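Local coordinates for magnetosome protein MamA (Magnetospirillum gryphiswaldense, PDB 3AS8), which probably acts as a tetratricopeptide-repeat scaffold on the magnetosome, recognising copies of itself and other proteins to assemble complexes, at residues Asp121-Asp127 and Ser153-Met157; Asn142-Arg148 and Lys169-Asp174. All coordinates share one frame; numbering follows the deposited sequence.

Contact 1. Residues Asp121-Asp127 and Ser153-Met157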
loop_
_atom_site.group_PDB
_atom_site.type_symbol
_atom_site.label_atom_id
_atom_site.label_comp_id
_atom_site.label_asym_id
_atom_site.label_seq_id
_atom_site.Cartn_x
_atom_site.Cartn_y
_atom_site.Cartn_z
ATOM N N ASP A 121 -8.472 -1.793 11.803
ATOM C CA ASP A 121 -9.718 -2.498 12.042
ATOM C C ASP A 121 -9.476 -3.993 12.219
ATOM O O ASP A 121 -10.055 -4.652 13.127
ATOM C CB ASP A 121 -10.734 -2.245 10.943
ATOM C CG ASP A 121 -12.036 -3.014 11.149
ATOM O OD1 ASP A 121 -12.015 -4.244 11.002
ATOM O OD2 ASP A 121 -13.094 -2.387 11.447
ATOM N N ASN A 122 -8.605 -4.545 11.374
ATOM C CA ASN A 122 -8.282 -5.979 11.484
ATOM C C ASN A 122 -7.603 -6.359 12.742
ATOM O O ASN A 122 -7.826 -7.490 13.225
ATOM C CB ASN A 122 -7.513 -6.512 10.271
ATOM C CG ASN A 122 -8.457 -6.768 9.122
ATOM O OD1 ASN A 122 -9.178 -7.735 9.175
ATOM N ND2 ASN A 122 -8.555 -5.832 8.150
ATOM N N LEU A 123 -6.847 -5.433 13.300
ATOM C CA LEU A 123 -6.160 -5.606 14.530
ATOM C C LEU A 123 -7.033 -5.337 15.741
ATOM O O LEU A 123 -6.504 -5.352 16.864
ATOM C CB LEU A 123 -4.930 -4.702 14.584
ATOM C CG LEU A 123 -3.791 -5.026 13.590
ATOM C CD1 LEU A 123 -2.717 -3.900 13.409
ATOM C CD2 LEU A 123 -3.138 -6.339 14.081
ATOM N N GLY A 124 -8.317 -5.038 15.524
ATOM C CA GLY A 124 -9.228 -4.769 16.629
ATOM C C GLY A 124 -9.106 -3.370 17.266
ATOM O O GLY A 124 -9.718 -3.135 18.293
ATOM N N ARG A 125 -8.391 -2.442 16.607
ATOM C CA ARG A 125 -8.197 -1.064 17.043
ATOM C C ARG A 125 -9.284 -0.195 16.357
ATOM O O ARG A 125 -9.000 0.599 15.458
ATOM C CB ARG A 125 -6.773 -0.628 16.637
ATOM C CG ARG A 125 -5.723 -1.426 17.396
ATOM C CD ARG A 125 -4.261 -0.991 17.259
ATOM N NE ARG A 125 -3.550 -1.169 18.536
ATOM C CZ ARG A 125 -3.028 -2.312 18.999
ATOM N NH1 ARG A 125 -3.120 -3.452 18.317
ATOM N NH2 ARG A 125 -2.397 -2.310 20.165
ATOM N N PHE A 126 -10.523 -0.368 16.783
ATOM C CA PHE A 126 -11.653 0.181 16.027
ATOM C C PHE A 126 -11.725 1.708 16.063
ATOM O O PHE A 126 -12.032 2.294 15.065
ATOM C CB PHE A 126 -12.953 -0.462 16.466
ATOM C CG PHE A 126 -12.940 -1.999 16.331
ATOM C CD1 PHE A 126 -12.778 -2.590 15.093
ATOM C CD2 PHE A 126 -13.150 -2.812 17.420
ATOM C CE1 PHE A 126 -12.775 -3.957 14.948
ATOM C CE2 PHE A 126 -13.170 -4.224 17.285
ATOM C CZ PHE A 126 -12.983 -4.767 16.042
ATOM N N ASP A 127 -11.404 2.325 17.204
ATOM C CA ASP A 127 -11.477 3.797 17.332
ATOM C C ASP A 127 -10.391 4.402 16.482
ATOM O O ASP A 127 -10.638 5.348 15.776
ATOM C CB ASP A 127 -11.327 4.257 18.771
ATOM C CG ASP A 127 -12.638 4.087 19.576
ATOM O OD1 ASP A 127 -13.670 4.457 19.054
ATOM O OD2 ASP A 127 -12.614 3.543 20.683
ATOM N N SER A 153 -16.793 -0.702 11.683
ATOM C CA SER A 153 -15.926 -0.600 12.840
ATOM C C SER A 153 -16.821 -0.244 14.070
ATOM O O SER A 153 -16.675 -0.790 15.142
ATOM C CB SER A 153 -14.880 0.460 12.596
ATOM O OG SER A 153 -13.898 0.162 11.592
ATOM N N TYR A 154 -17.766 0.672 13.880
ATOM C CA TYR A 154 -18.669 1.014 14.943
ATOM C C TYR A 154 -19.458 -0.228 15.377
ATOM O O TYR A 154 -19.579 -0.499 16.574
ATOM C CB TYR A 154 -19.572 2.151 14.558
ATOM C CG TYR A 154 -19.062 3.580 14.768
ATOM C CD1 TYR A 154 -18.681 4.063 16.029
ATOM C CD2 TYR A 154 -19.094 4.477 13.724
ATOM C CE1 TYR A 154 -18.250 5.404 16.202
ATOM C CE2 TYR A 154 -18.691 5.768 13.872
ATOM C CZ TYR A 154 -18.258 6.240 15.114
ATOM O OH TYR A 154 -17.881 7.538 15.138
ATOM N N GLU A 155 -19.995 -0.993 14.419
ATOM C CA GLU A 155 -20.829 -2.123 14.762
ATOM C C GLU A 155 -20.072 -3.133 15.586
ATOM O O GLU A 155 -20.640 -3.704 16.488
ATOM C CB GLU A 155 -21.408 -2.735 13.490
ATOM C CG GLU A 155 -22.241 -3.992 13.598
ATOM C CD GLU A 155 -22.840 -4.341 12.205
ATOM O OE1 GLU A 155 -22.327 -5.302 11.550
ATOM O OE2 GLU A 155 -23.769 -3.622 11.732
ATOM N N GLN A 156 -18.785 -3.324 15.293
ATOM C CA GLN A 156 -17.930 -4.235 15.992
ATOM C C GLN A 156 -17.674 -3.804 17.422
ATOM O O GLN A 156 -17.347 -4.658 18.252
ATOM C CB GLN A 156 -16.576 -4.419 15.264
ATOM C CG GLN A 156 -16.699 -5.280 13.975
ATOM C CD GLN A 156 -15.428 -5.274 13.165
ATOM O OE1 GLN A 156 -14.620 -6.197 13.287
ATOM N NE2 GLN A 156 -15.247 -4.246 12.320
ATOM N N MET A 157 -17.797 -2.517 17.724
ATOM C CA MET A 157 -17.768 -2.078 19.101
ATOM C C MET A 157 -19.177 -2.165 19.796
ATOM O O MET A 157 -19.313 -1.827 20.968
ATOM C CB MET A 157 -17.308 -0.635 19.164
ATOM C CG MET A 157 -15.876 -0.520 18.702
ATOM S SD MET A 157 -15.206 1.088 19.094
ATOM C CE MET A 157 -15.866 2.047 17.771
HETATM O O HOH W 1 -11.967 -6.771 12.885
#
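Asp121 and Ser153 are joined by a hydrogen bond from Ser153 OG to Asp121 OD2, at 2.7 Å. The acceptor uses its anti lone pair. Ala149 O, one turn back, competes for or shares the single hydroxyl proton. Gln156 NE2 adds a weak bond to Asp121 OD2, at 3.0 Å, and a longer weak one to OD1. Its stronger partner is Tyr152 O. With CG of Asp121 set anti to the backbone N (chi1 178°), the carboxylate reaches across to both donors.

Water 1 makes a second polar link. It sits 2.7 Å from Gln156 OE1 and 2.9 Å from Asp121 O and bridges them, but cannot give a proton to every acceptor nearby.

The apolar part centres on Phe126. Gln156 CB lies over one face of the ring in a CH-pi contact, 3.9 Å from the centroid. The amide of Gln156 is turned 56° from the ring plane. Met157 CG meets Phe126 CB at 3.7 Å, the two side chains running past each other in opposite directions.

Separately, Met157 CE and Asp127 OD1 make a van der Waals contact.

Gly124 ends helix 110-122 with a Schellman motif, and Arg125 stands at the N-cap position of helix 126-139. The contact sets this short turn, consistent with the tetratricopeptide fold, against the C-terminal end of helix 144-156, whose Tyr154 side chain packs on helix 160-183.

Contact 2. Residues Asn142-Arg148 and Lys169-Asp174; sequences NEGKVHR and KANELD
In one of its two modelled conformers, Arg148 NH2 is gripped by two acceptors on helix 160-183. It donates a nearly straight hydrogen bond to Asn171 OD1, at 2.7 Å and 179°. The oxygen lies in the guanidinium plane. Asp174 OD2 takes a weak bond from NH2 at 3.3 Å, which is part of a salt bridge. The bend of the arginine at chi3 (-30°) turns its guanidinium toward both acceptors and over Ala170 CB, which lies against one face. The second conformer makes this grip less certain.

Helices 144-156 and 160-183 run antiparallel here, with segment axes 165° apart and 7.8 Å at closest approach. Such antiparallel pairing of neighbouring helices is consistent with the tetratricopeptide fold. Gly144 and Ala170 mark the close approach, with Ala170 CB 3.3 Å from Gly144 O. Gly144 CA packs 3.8 Å from Leu173 CB and also lies near Asp174 OD1.

Lys169 CG sits over the centre of the His147 ring, 3.5 Å from its centroid, in a CH-pi contact. Leu173 CD1 touches His147 CD2 at 3.4 Å. The ring is also held through ND1, which hydrogen-bonds to His166 ND1.

Two waters bridge the start of helix 144-156 to its partner. Water 2 donates to Asn142 O and Leu173 O. Water 3 accepts from Gly144 N at 2.9 Å and donates to Asp174 OD1.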
loop_
_atom_site.group_PDB
_atom_site.type_symbol
_atom_site.label_atom_id
_atom_site.label_comp_id
_atom_site.label_asym_id
_atom_site.label_seq_id
_atom_site.Cartn_x
_atom_site.Cartn_y
_atom_site.Cartn_z
ATOM N N ASN A 142 -16.898 11.442 -1.276
ATOM C CA ASN A 142 -17.916 10.700 -2.006
ATOM C C ASN A 142 -17.559 9.191 -2.141
ATOM O O ASN A 142 -18.256 8.440 -2.832
ATOM C CB ASN A 142 -18.293 11.368 -3.357
ATOM C CG ASN A 142 -19.231 12.554 -3.185
ATOM O OD1 ASN A 142 -19.557 12.980 -2.055
ATOM N ND2 ASN A 142 -19.691 13.102 -4.316
ATOM N N GLU A 143 -16.560 8.743 -1.393
ATOM C CA GLU A 143 -16.244 7.298 -1.314
ATOM C C GLU A 143 -17.153 6.553 -0.293
ATOM O O GLU A 143 -16.920 6.519 0.937
ATOM C CB GLU A 143 -14.756 7.038 -1.065
ATOM C CG GLU A 143 -13.834 7.357 -2.212
ATOM C CD GLU A 143 -13.446 6.167 -3.138
ATOM O OE1 GLU A 143 -14.006 5.039 -3.036
ATOM O OE2 GLU A 143 -12.554 6.390 -4.014
ATOM N N GLY A 144 -18.204 5.958 -0.834
ATOM C CA GLY A 144 -19.054 5.034 -0.114
ATOM C C GLY A 144 -18.387 3.930 0.680
ATOM O O GLY A 144 -18.811 3.650 1.794
ATOM N N LYS A 145 -17.317 3.326 0.132
ATOM C CA LYS A 145 -16.646 2.244 0.836
ATOM C C LYS A 145 -16.083 2.773 2.156
ATOM O O LYS A 145 -15.797 1.968 3.068
ATOM C CB LYS A 145 -15.543 1.563 -0.026
ATOM C CG LYS A 145 -14.238 2.394 -0.234
ATOM C CD LYS A 145 -13.206 1.631 -1.123
ATOM C CE LYS A 145 -11.964 2.413 -1.309
ATOM N NZ LYS A 145 -10.875 1.628 -1.985
ATOM N N VAL A 146 -15.781 4.081 2.245
ATOM C CA VAL A 146 -15.169 4.577 3.474
ATOM C C VAL A 146 -16.266 4.667 4.570
ATOM O O VAL A 146 -16.067 4.273 5.732
ATOM C CB VAL A 146 -14.442 5.927 3.294
ATOM C CG1 VAL A 146 -13.790 6.342 4.714
ATOM C CG2 VAL A 146 -13.424 5.781 2.245
ATOM N N HIS A 147 -17.436 5.193 4.220
ATOM C CA HIS A 147 -18.526 5.172 5.232
ATOM C C HIS A 147 -18.879 3.760 5.676
ATOM O O HIS A 147 -19.215 3.536 6.833
ATOM C CB HIS A 147 -19.763 5.829 4.685
ATOM C CG HIS A 147 -19.714 7.330 4.735
ATOM N ND1 HIS A 147 -19.989 8.030 5.892
ATOM C CD2 HIS A 147 -19.448 8.262 3.781
ATOM C CE1 HIS A 147 -19.891 9.328 5.649
ATOM N NE2 HIS A 147 -19.554 9.490 4.375
ATOM N N ARG A 148 -18.865 2.826 4.731
ATOM C CA ARG A 148 -19.161 1.427 5.023
ATOM C C ARG A 148 -18.125 0.862 6.009
ATOM O O ARG A 148 -18.466 0.219 6.985
ATOM C CB ARG A 148 -19.239 0.631 3.727
ATOM C CG ARG A 148 -19.574 -0.836 3.867
ATOM C CD ARG A 148 -20.340 -1.398 2.625
ATOM N NE ARG A 148 -21.204 -0.466 1.853
ATOM C CZ ARG A 148 -22.536 -0.338 1.950
ATOM N NH1 ARG A 148 -23.232 -0.990 2.864
ATOM N NH2 ARG A 148 -23.177 0.516 1.161
ATOM N N LYS A 169 -25.423 6.469 4.455
ATOM C CA LYS A 169 -24.656 7.323 3.594
ATOM C C LYS A 169 -23.874 6.563 2.524
ATOM O O LYS A 169 -23.792 7.003 1.344
ATOM C CB LYS A 169 -23.682 8.157 4.451
ATOM C CG LYS A 169 -22.965 9.190 3.685
ATOM C CD LYS A 169 -23.914 10.221 3.125
ATOM C CE LYS A 169 -23.168 11.413 2.719
ATOM N NZ LYS A 169 -24.005 12.246 1.820
ATOM N N ALA A 170 -23.228 5.471 2.927
ATOM C CA ALA A 170 -22.567 4.558 1.982
ATOM C C ALA A 170 -23.520 4.110 0.872
ATOM O O ALA A 170 -23.128 4.107 -0.307
ATOM C CB ALA A 170 -21.999 3.346 2.702
ATOM N N ASN A 171 -24.762 3.774 1.223
ATOM C CA ASN A 171 -25.701 3.331 0.189
ATOM C C ASN A 171 -26.022 4.501 -0.750
ATOM O O ASN A 171 -26.141 4.301 -1.940
ATOM C CB ASN A 171 -27.037 2.769 0.781
ATOM C CG ASN A 171 -26.843 1.499 1.583
ATOM O OD1 ASN A 171 -25.895 0.754 1.356
ATOM N ND2 ASN A 171 -27.719 1.245 2.509
ATOM N N GLU A 172 -26.259 5.689 -0.201
ATOM C CA GLU A 172 -26.524 6.892 -1.020
ATOM C C GLU A 172 -25.348 7.163 -1.979
ATOM O O GLU A 172 -25.546 7.355 -3.174
ATOM C CB GLU A 172 -26.853 8.066 -0.109
ATOM C CG GLU A 172 -26.999 9.440 -0.717
ATOM C CD GLU A 172 -27.453 10.494 0.344
ATOM O OE1 GLU A 172 -26.730 10.680 1.348
ATOM O OE2 GLU A 172 -28.555 11.102 0.184
ATOM N N LEU A 173 -24.122 7.105 -1.451
ATOM C CA LEU A 173 -22.945 7.317 -2.273
ATOM C C LEU A 173 -22.672 6.245 -3.345
ATOM O O LEU A 173 -22.199 6.586 -4.450
ATOM C CB LEU A 173 -21.689 7.513 -1.377
ATOM C CG LEU A 173 -21.725 8.741 -0.457
ATOM C CD1 LEU A 173 -20.503 8.738 0.536
ATOM C CD2 LEU A 173 -21.772 10.028 -1.270
ATOM N N ASP A 174 -22.893 4.964 -3.010
ATOM C CA ASP A 174 -22.681 3.855 -3.952
ATOM C C ASP A 174 -23.647 3.907 -5.134
ATOM O O ASP A 174 -23.305 3.498 -6.263
ATOM C CB ASP A 174 -22.840 2.495 -3.247
ATOM C CG ASP A 174 -21.608 2.095 -2.443
ATOM O OD1 ASP A 174 -20.535 2.758 -2.464
ATOM O OD2 ASP A 174 -21.708 1.080 -1.754
HETATM O O HOH W 2 -20.304 8.664 -4.661
HETATM O O HOH W 3 -19.156 5.159 -3.445
#

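In the fold
Both contacts use helix 144-156, at opposite ends. Contact 2 takes its N-terminal start and contact 1 its C-terminal end. Their centres lie 18 Å apart, and their nearest atoms are about 5 Å apart without touching. In chain order the segments alternate: 121-127, 142-148, 153-157, 169-174. Contact 1 therefore ties helix 144-156 back to the turn between helices 110-122 and 126-139, while contact 2 ties it forward to helix 160-183. The shared helix thus links preceding and following helices in the C-terminal part of this all-helical chain. Such successive helix-to-helix joins build the tetratricopeptide stack, the kind of surface through which MamA probably recognises partners.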